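Pili retraction protein PilT (Thermus thermophilus, PDB 5FL3) binds ADP in a P-loop nucleotide pocket and probably hydrolyses ATP to drive retraction of type IV pili. Local coordinates at residues E219-A224 / I251-L256; P35-D40 / R44-R49. All blocks are in the same frame, centred on the assembly; numbering follows the deposited sequence.

Interaction 1: E219-A224 / I251-L256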
ATOM      1  N   GLU A 219       4.565  18.247  -7.832  1.00 47.34           N
ATOM      2  CA  GLU A 219       5.345  18.854  -6.762  1.00 45.82           C
ATOM      3  C   GLU A 219       5.886  17.776  -5.838  1.00 44.29           C
ATOM      4  O   GLU A 219       7.090  17.727  -5.562  1.00 46.46           O
ATOM      5  CB  GLU A 219       4.497  19.855  -5.964  1.00 47.50           C
ATOM      6  CG  GLU A 219       4.139  21.157  -6.691  1.00 57.02           C
ATOM      7  CD  GLU A 219       3.119  20.989  -7.826  1.00 62.41           C
ATOM      8  OE1 GLU A 219       2.351  20.003  -7.813  1.00 59.48           O
ATOM      9  OE2 GLU A 219       3.082  21.855  -8.732  1.00 64.87           O
ATOM     10  N   THR A 220       4.990  16.914  -5.372  1.00 43.69           N
ATOM     11  CA  THR A 220       5.361  15.781  -4.535  1.00 38.25           C
ATOM     12  C   THR A 220       6.255  14.762  -5.259  1.00 40.40           C
ATOM     13  O   THR A 220       7.196  14.234  -4.665  1.00 39.75           O
ATOM     14  CB  THR A 220       4.117  15.072  -4.013  1.00 36.50           C
ATOM     15  OG1 THR A 220       3.270  16.035  -3.376  1.00 39.92           O
ATOM     16  CG2 THR A 220       4.497  14.029  -3.010  1.00 33.59           C
ATOM     17  N   VAL A 221       5.979  14.483  -6.533  1.00 39.75           N
ATOM     18  CA  VAL A 221       6.794  13.510  -7.268  1.00 39.49           C
ATOM     19  C   VAL A 221       8.215  14.049  -7.407  1.00 38.34           C
ATOM     20  O   VAL A 221       9.196  13.327  -7.185  1.00 33.41           O
ATOM     21  CB  VAL A 221       6.193  13.175  -8.681  1.00 42.52           C
ATOM     22  CG1 VAL A 221       7.199  12.452  -9.562  1.00 34.12           C
ATOM     23  CG2 VAL A 221       4.935  12.345  -8.545  1.00 42.30           C
ATOM     24  N   GLU A 222       8.328  15.326  -7.759  1.00 41.08           N
ATOM     25  CA  GLU A 222       9.643  15.940  -7.937  1.00 40.22           C
ATOM     26  C   GLU A 222      10.402  15.981  -6.609  1.00 38.44           C
ATOM     27  O   GLU A 222      11.599  15.678  -6.558  1.00 37.00           O
ATOM     28  CB  GLU A 222       9.514  17.353  -8.517  1.00 43.95           C
ATOM     29  CG  GLU A 222      10.847  17.951  -8.985  1.00 48.72           C
ATOM     30  CD  GLU A 222      10.689  19.285  -9.708  1.00 49.54           C
ATOM     31  OE1 GLU A 222       9.773  20.042  -9.350  1.00 54.26           O
ATOM     32  OE2 GLU A 222      11.475  19.579 -10.635  1.00 53.89           O
ATOM     33  N   ALA A 223       9.693  16.346  -5.541  1.00 35.83           N
ATOM     34  CA  ALA A 223      10.306  16.488  -4.230  1.00 33.52           C
ATOM     35  C   ALA A 223      10.842  15.148  -3.795  1.00 36.29           C
ATOM     36  O   ALA A 223      11.960  15.052  -3.279  1.00 37.99           O
ATOM     37  CB  ALA A 223       9.309  17.025  -3.213  1.00 29.34           C
ATOM     38  N   ALA A 224      10.041  14.110  -4.022  1.00 35.50           N
ATOM     39  CA  ALA A 224      10.431  12.762  -3.652  1.00 32.07           C
ATOM     40  C   ALA A 224      11.656  12.307  -4.449  1.00 30.55           C
ATOM     41  O   ALA A 224      12.547  11.673  -3.901  1.00 30.25           O
ATOM     42  CB  ALA A 224       9.284  11.818  -3.843  1.00 28.50           C
ATOM     43  N   ILE A 251       6.898  10.433 -15.497  1.00 38.62           N
ATOM     44  CA  ILE A 251       7.327  11.413 -16.491  1.00 42.24           C
ATOM     45  C   ILE A 251       6.146  12.276 -16.952  1.00 48.60           C
ATOM     46  O   ILE A 251       6.275  13.500 -17.064  1.00 51.99           O
ATOM     47  CB  ILE A 251       7.974  10.746 -17.717  1.00 40.25           C
ATOM     48  CG1 ILE A 251       9.263  10.043 -17.308  1.00 38.17           C
ATOM     49  CG2 ILE A 251       8.247  11.780 -18.804  1.00 37.75           C
ATOM     50  CD1 ILE A 251       9.691   8.947 -18.259  1.00 41.63           C
ATOM     51  N   ASP A 252       4.992  11.649 -17.185  1.00 44.81           N
ATOM     52  CA  ASP A 252       3.808  12.382 -17.618  1.00 44.27           C
ATOM     53  C   ASP A 252       3.284  13.357 -16.567  1.00 46.48           C
ATOM     54  O   ASP A 252       2.344  14.096 -16.832  1.00 52.05           O
ATOM     55  CB  ASP A 252       2.687  11.414 -18.026  1.00 47.38           C
ATOM     56  CG  ASP A 252       2.939  10.760 -19.383  1.00 49.90           C
ATOM     57  OD1 ASP A 252       3.942  11.097 -20.061  1.00 57.45           O
ATOM     58  OD2 ASP A 252       2.130   9.912 -19.780  1.00 47.15           O
ATOM     59  N   PHE A 253       3.874  13.369 -15.379  1.00 42.14           N
ATOM     60  CA  PHE A 253       3.506  14.387 -14.400  1.00 48.91           C
ATOM     61  C   PHE A 253       4.057  15.766 -14.785  1.00 52.21           C
ATOM     62  O   PHE A 253       3.620  16.785 -14.254  1.00 54.14           O
ATOM     63  CB  PHE A 253       4.019  14.020 -13.011  1.00 48.08           C
ATOM     64  CG  PHE A 253       3.039  13.277 -12.178  1.00 46.72           C
ATOM     65  CD1 PHE A 253       1.962  13.931 -11.615  1.00 45.32           C
ATOM     66  CD2 PHE A 253       3.200  11.919 -11.942  1.00 43.65           C
ATOM     67  CE1 PHE A 253       1.054  13.245 -10.836  1.00 47.85           C
ATOM     68  CE2 PHE A 253       2.301  11.231 -11.159  1.00 41.56           C
ATOM     69  CZ  PHE A 253       1.226  11.891 -10.608  1.00 46.69           C
ATOM     70  N   PHE A 254       5.019  15.795 -15.701  1.00 48.80           N
ATOM     71  CA  PHE A 254       5.746  17.024 -15.986  1.00 56.54           C
ATOM     72  C   PHE A 254       5.406  17.636 -17.340  1.00 59.64           C
ATOM     73  O   PHE A 254       4.935  16.947 -18.245  1.00 57.37           O
ATOM     74  CB  PHE A 254       7.253  16.762 -15.887  1.00 49.49           C
ATOM     75  CG  PHE A 254       7.697  16.421 -14.499  1.00 54.61           C
ATOM     76  CD1 PHE A 254       7.499  15.141 -13.983  1.00 51.25           C
ATOM     77  CD2 PHE A 254       8.264  17.387 -13.683  1.00 52.45           C
ATOM     78  CE1 PHE A 254       7.884  14.827 -12.684  1.00 48.60           C
ATOM     79  CE2 PHE A 254       8.651  17.081 -12.380  1.00 51.54           C
ATOM     80  CZ  PHE A 254       8.461  15.799 -11.879  1.00 47.35           C
ATOM     81  N   PRO A 255       5.606  18.955 -17.462  1.00 61.52           N
ATOM     82  CA  PRO A 255       5.577  19.555 -18.794  1.00 61.13           C
ATOM     83  C   PRO A 255       6.575  18.884 -19.729  1.00 57.46           C
ATOM     84  O   PRO A 255       7.647  18.465 -19.318  1.00 59.98           O
ATOM     85  CB  PRO A 255       5.932  21.018 -18.521  1.00 65.66           C
ATOM     86  CG  PRO A 255       5.334  21.267 -17.152  1.00 68.77           C
ATOM     87  CD  PRO A 255       5.573  19.971 -16.393  1.00 64.59           C
ATOM     88  N   LEU A 256       6.188  18.779 -20.993  1.00 62.77           N
ATOM     89  CA  LEU A 256       6.929  18.045 -22.014  1.00 57.49           C
ATOM     90  C   LEU A 256       8.382  18.495 -22.175  1.00 62.18           C
ATOM     91  O   LEU A 256       9.270  17.672 -22.437  1.00 61.62           O
ATOM     92  CB  LEU A 256       6.201  18.177 -23.350  1.00 57.51           C
ATOM     93  CG  LEU A 256       6.390  17.044 -24.354  1.00 62.01           C
ATOM     94  CD1 LEU A 256       5.266  17.184 -25.349  1.00 65.60           C
ATOM     95  CD2 LEU A 256       7.753  17.060 -25.063  1.00 58.44           C
TER
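In the P-loop ATPase part of the chain, helix 218-230 meets the type I beta turn Ile251 to Phe254 at the end of helix 243-251, and Val221, Glu222, Phe253 and Phe254 carry the contact. Val221 splits its two methyls between the two rings. CG2 lies over one face of Phe253 in a CH-pi contact, 4.0 Å from the ring centroid and 19° off the normal, while CG1 reaches the edge of the neighbouring ring at Phe254 CE1. With CG1 anti to the backbone N (chi1 166°), both branches face the turn. Glu222 CB sits in the plane of the Phe254 ring, 3.9 Å from Phe254 CZ, and the extended Glu222 chain runs on past Phe254 CE2, its carboxylate plane turned 77° from the ring; Glu222 OE1 forms a salt bridge with Arg218 NH1. No hydrogen bond crosses between the segments; within the turn, Phe254 N bonds to Ile251 O at 2.9 Å. Were an alanine here in place of Phe254, a gap would probably open beside Val221 CG1 and the aliphatic part of Glu222 would lose its apolar partner. Phe254 also touches Val262 of helix 259-269, Phe253 has Arg249 as a cation-pi partner, and helix 218-230 packs Ala223 and Ala224 against Leu199 of helix 195-202.

Interaction 2: P35-D40 / R44-R49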
ATOM      1  N   PRO A  35     -24.476  -6.046  10.096  1.00 40.10           N
ATOM      2  CA  PRO A  35     -23.053  -5.740  10.279  1.00 34.73           C
ATOM      3  C   PRO A  35     -22.216  -6.471   9.233  1.00 35.20           C
ATOM      4  O   PRO A  35     -22.329  -7.680   9.086  1.00 39.07           O
ATOM      5  CB  PRO A  35     -22.765  -6.248  11.694  1.00 35.85           C
ATOM      6  CG  PRO A  35     -24.063  -6.099  12.402  1.00 40.56           C
ATOM      7  CD  PRO A  35     -25.116  -6.450  11.363  1.00 39.29           C
ATOM      8  N   THR A  36     -21.408  -5.726   8.492  1.00 36.05           N
ATOM      9  CA  THR A  36     -20.730  -6.257   7.317  1.00 36.66           C
ATOM     10  C   THR A  36     -19.233  -6.046   7.442  1.00 38.68           C
ATOM     11  O   THR A  36     -18.773  -4.965   7.830  1.00 36.98           O
ATOM     12  CB  THR A  36     -21.256  -5.594   6.033  1.00 38.39           C
ATOM     13  OG1 THR A  36     -22.638  -5.955   5.848  1.00 41.98           O
ATOM     14  CG2 THR A  36     -20.416  -6.000   4.797  1.00 33.98           C
ATOM     15  N   VAL A  37     -18.458  -7.078   7.141  1.00 32.97           N
ATOM     16  CA  VAL A  37     -17.030  -6.913   7.272  1.00 33.75           C
ATOM     17  C   VAL A  37     -16.364  -7.051   5.918  1.00 37.41           C
ATOM     18  O   VAL A  37     -16.866  -7.734   5.016  1.00 34.13           O
ATOM     19  CB  VAL A  37     -16.420  -7.923   8.261  1.00 37.43           C
ATOM     20  CG1 VAL A  37     -17.041  -7.756   9.649  1.00 36.75           C
ATOM     21  CG2 VAL A  37     -16.606  -9.330   7.745  1.00 35.19           C
ATOM     22  N   ARG A  38     -15.242  -6.364   5.781  1.00 35.28           N
ATOM     23  CA  ARG A  38     -14.355  -6.584   4.664  1.00 36.27           C
ATOM     24  C   ARG A  38     -13.223  -7.513   5.131  1.00 38.45           C
ATOM     25  O   ARG A  38     -12.463  -7.161   6.040  1.00 39.19           O
ATOM     26  CB  ARG A  38     -13.846  -5.242   4.156  1.00 37.82           C
ATOM     27  CG  ARG A  38     -12.736  -5.307   3.174  1.00 39.55           C
ATOM     28  CD  ARG A  38     -12.642  -3.998   2.428  1.00 37.70           C
ATOM     29  NE  ARG A  38     -13.173  -4.178   1.092  1.00 40.92           N
ATOM     30  CZ  ARG A  38     -14.133  -3.456   0.535  1.00 37.18           C
ATOM     31  NH1 ARG A  38     -14.697  -2.439   1.168  1.00 35.65           N
ATOM     32  NH2 ARG A  38     -14.505  -3.761  -0.685  1.00 36.94           N
ATOM     33  N   ILE A  39     -13.160  -8.713   4.546  1.00 39.52           N
ATOM     34  CA  ILE A  39     -12.098  -9.696   4.809  1.00 39.63           C
ATOM     35  C   ILE A  39     -11.463 -10.133   3.504  1.00 43.56           C
ATOM     36  O   ILE A  39     -12.173 -10.429   2.545  1.00 46.27           O
ATOM     37  CB  ILE A  39     -12.618 -10.968   5.520  1.00 38.10           C
ATOM     38  CG1 ILE A  39     -13.237 -10.632   6.875  1.00 40.50           C
ATOM     39  CG2 ILE A  39     -11.500 -11.981   5.689  1.00 39.22           C
ATOM     40  CD1 ILE A  39     -14.057 -11.787   7.472  1.00 36.99           C
ATOM     41  N   ASP A  40     -10.133 -10.188   3.474  1.00 46.71           N
ATOM     42  CA  ASP A  40      -9.378 -10.487   2.250  1.00 46.38           C
ATOM     43  C   ASP A  40      -9.911  -9.719   1.039  1.00 45.52           C
ATOM     44  O   ASP A  40     -10.027 -10.282  -0.050  1.00 48.81           O
ATOM     45  CB  ASP A  40      -9.390 -11.998   1.947  1.00 49.95           C
ATOM     46  CG  ASP A  40      -8.735 -12.827   3.049  1.00 52.18           C
ATOM     47  OD1 ASP A  40      -7.736 -12.347   3.639  1.00 46.76           O
ATOM     48  OD2 ASP A  40      -9.238 -13.945   3.336  1.00 51.20           O
ATOM     49  N   ARG A  44     -18.375  -9.127   3.426  1.00 42.25           N
ATOM     50  CA  ARG A  44     -19.162 -10.283   3.796  1.00 43.58           C
ATOM     51  C   ARG A  44     -20.023  -9.884   4.966  1.00 41.25           C
ATOM     52  O   ARG A  44     -19.602  -9.088   5.813  1.00 40.49           O
ATOM     53  CB  ARG A  44     -18.265 -11.480   4.126  1.00 45.07           C
ATOM     54  CG  ARG A  44     -17.696 -12.158   2.887  1.00 54.47           C
ATOM     55  CD  ARG A  44     -16.970 -13.449   3.225  1.00 69.83           C
ATOM     56  NE  ARG A  44     -16.395 -14.101   2.044  1.00 76.04           N
ATOM     57  CZ  ARG A  44     -15.873 -15.327   2.048  1.00 80.01           C
ATOM     58  NH1 ARG A  44     -15.866 -16.046   3.172  1.00 78.26           N
ATOM     59  NH2 ARG A  44     -15.364 -15.838   0.929  1.00 72.24           N
ATOM     60  N   PRO A  45     -21.258 -10.391   4.994  1.00 45.23           N
ATOM     61  CA  PRO A  45     -22.137 -10.079   6.125  1.00 43.96           C
ATOM     62  C   PRO A  45     -21.611 -10.770   7.369  1.00 37.94           C
ATOM     63  O   PRO A  45     -21.026 -11.838   7.257  1.00 37.72           O
ATOM     64  CB  PRO A  45     -23.509 -10.628   5.690  1.00 41.69           C
ATOM     65  CG  PRO A  45     -23.225 -11.607   4.581  1.00 41.65           C
ATOM     66  CD  PRO A  45     -21.919 -11.196   3.946  1.00 46.27           C
ATOM     67  N   PHE A  46     -21.788 -10.141   8.521  1.00 37.01           N
ATOM     68  CA  PHE A  46     -21.345 -10.669   9.803  1.00 35.47           C
ATOM     69  C   PHE A  46     -22.562 -10.660  10.702  1.00 42.96           C
ATOM     70  O   PHE A  46     -22.626  -9.897  11.660  1.00 49.83           O
ATOM     71  CB  PHE A  46     -20.222  -9.805  10.392  1.00 40.72           C
ATOM     72  CG  PHE A  46     -19.412 -10.479  11.468  1.00 45.39           C
ATOM     73  CD1 PHE A  46     -19.778 -10.376  12.803  1.00 46.17           C
ATOM     74  CD2 PHE A  46     -18.259 -11.192  11.147  1.00 44.06           C
ATOM     75  CE1 PHE A  46     -19.016 -11.000  13.809  1.00 49.60           C
ATOM     76  CE2 PHE A  46     -17.494 -11.810  12.145  1.00 44.88           C
ATOM     77  CZ  PHE A  46     -17.876 -11.717  13.479  1.00 41.90           C
ATOM     78  N   GLY A  47     -23.542 -11.492  10.369  1.00 44.58           N
ATOM     79  CA  GLY A  47     -24.823 -11.505  11.047  1.00 41.37           C
ATOM     80  C   GLY A  47     -25.916 -11.516  10.002  1.00 49.34           C
ATOM     81  O   GLY A  47     -25.660 -11.203   8.838  1.00 49.02           O
ATOM     82  N   ASN A  48     -27.135 -11.866  10.408  1.00 56.57           N
ATOM     83  CA  ASN A  48     -28.218 -12.101   9.459  1.00 49.79           C
ATOM     84  C   ASN A  48     -29.338 -11.083   9.593  1.00 49.61           C
ATOM     85  O   ASN A  48     -30.233 -11.020   8.762  1.00 56.20           O
ATOM     86  CB  ASN A  48     -28.767 -13.511   9.644  1.00 53.13           C
ATOM     87  CG  ASN A  48     -29.132 -13.805  11.093  1.00 57.80           C
ATOM     88  OD1 ASN A  48     -28.476 -13.334  12.022  1.00 57.47           O
ATOM     89  ND2 ASN A  48     -30.190 -14.583  11.289  1.00 58.51           N
ATOM     90  N   ARG A  49     -29.283 -10.276  10.639  1.00 49.44           N
ATOM     91  CA  ARG A  49     -30.297  -9.252  10.842  1.00 50.95           C
ATOM     92  C   ARG A  49     -29.809  -7.851  10.430  1.00 48.44           C
ATOM     93  O   ARG A  49     -28.743  -7.399  10.858  1.00 46.00           O
ATOM     94  CB  ARG A  49     -30.732  -9.236  12.310  1.00 54.99           C
ATOM     95  CG  ARG A  49     -30.988 -10.621  12.907  1.00 60.59           C
ATOM     96  CD  ARG A  49     -32.334 -11.178  12.471  1.00 59.80           C
ATOM     97  NE  ARG A  49     -33.447 -10.277  12.776  1.00 63.41           N
ATOM     98  CZ  ARG A  49     -34.348  -9.873  11.881  1.00 66.72           C
ATOM     99  NH1 ARG A  49     -34.267 -10.289  10.620  1.00 62.58           N
ATOM    100  NH2 ARG A  49     -35.327  -9.052  12.237  1.00 64.05           N
TER
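Strands 36-39 and 42-45 form an antiparallel beta hairpin, with Val37 and Arg44 as a hydrogen-bonded pair and Thr36 and Pro45 as a non-hydrogen-bonded pair. Val37 and Arg44 exchange two backbone bonds, Val37 N to Arg44 O at 2.7 Å and Arg44 N to Val37 O at 2.6 Å. Two residues on, Phe46 N gives the next rung to Pro35 O at 2.6 Å; as a proline, Pro35 has no N-H to return. Beyond the bonds, the Thr36 chi1 of -65° sets OG1 beside the backbone N, where it bonds to Pro34 O, and swings Thr36 CG2 toward Arg44 O, 3.4 Å away. On the Val37 side of the sheet, CG1 of Val37 meets Phe46 CB at 3.9 Å and comes equally near Phe46 CD2, the two side chains crossing at a slant, while Val37 CG2 rests 3.6 Å from Arg44 O. Pro35 lays its ring beside the chain that leaves the strand, with CB near Phe46 O and Pro35 CD 3.8 Å from Arg49 O. Within this chain, strand 42-45 is the outermost strand at this end of the antiparallel sheet, and strand 36-39 bonds on its other edge to strand 26-30 through Thr36 and Arg38. Helix 11-21 covers the Val37 side: Met19 touches both Val37 and Phe46, Ala18 touches Phe46, and Met15 meets Pro35.

How the interactions relate
Interactions 1 and 2 lie on opposite sides of the chain's centre, with their centres about 41 Å apart and their nearest atoms about 24 Å apart, so neither touches the other. Interaction 2 belongs to the antiparallel sheet and interaction 1 to a helix and an inter-helix loop that follow the P-loop in sequence. Of the two, interaction 2 is the one near the nucleotide: the Val37 side chain is about 11 Å from the bound ADP, and the side chain of Arg44 is about 9 Å from that of ADP-binding Arg287. Ser25, which lines the ADP pocket, hydrogen-bonds through OG to Arg38 O, linking the hairpin to that pocket. Interaction 1 lies away from the nucleotide site.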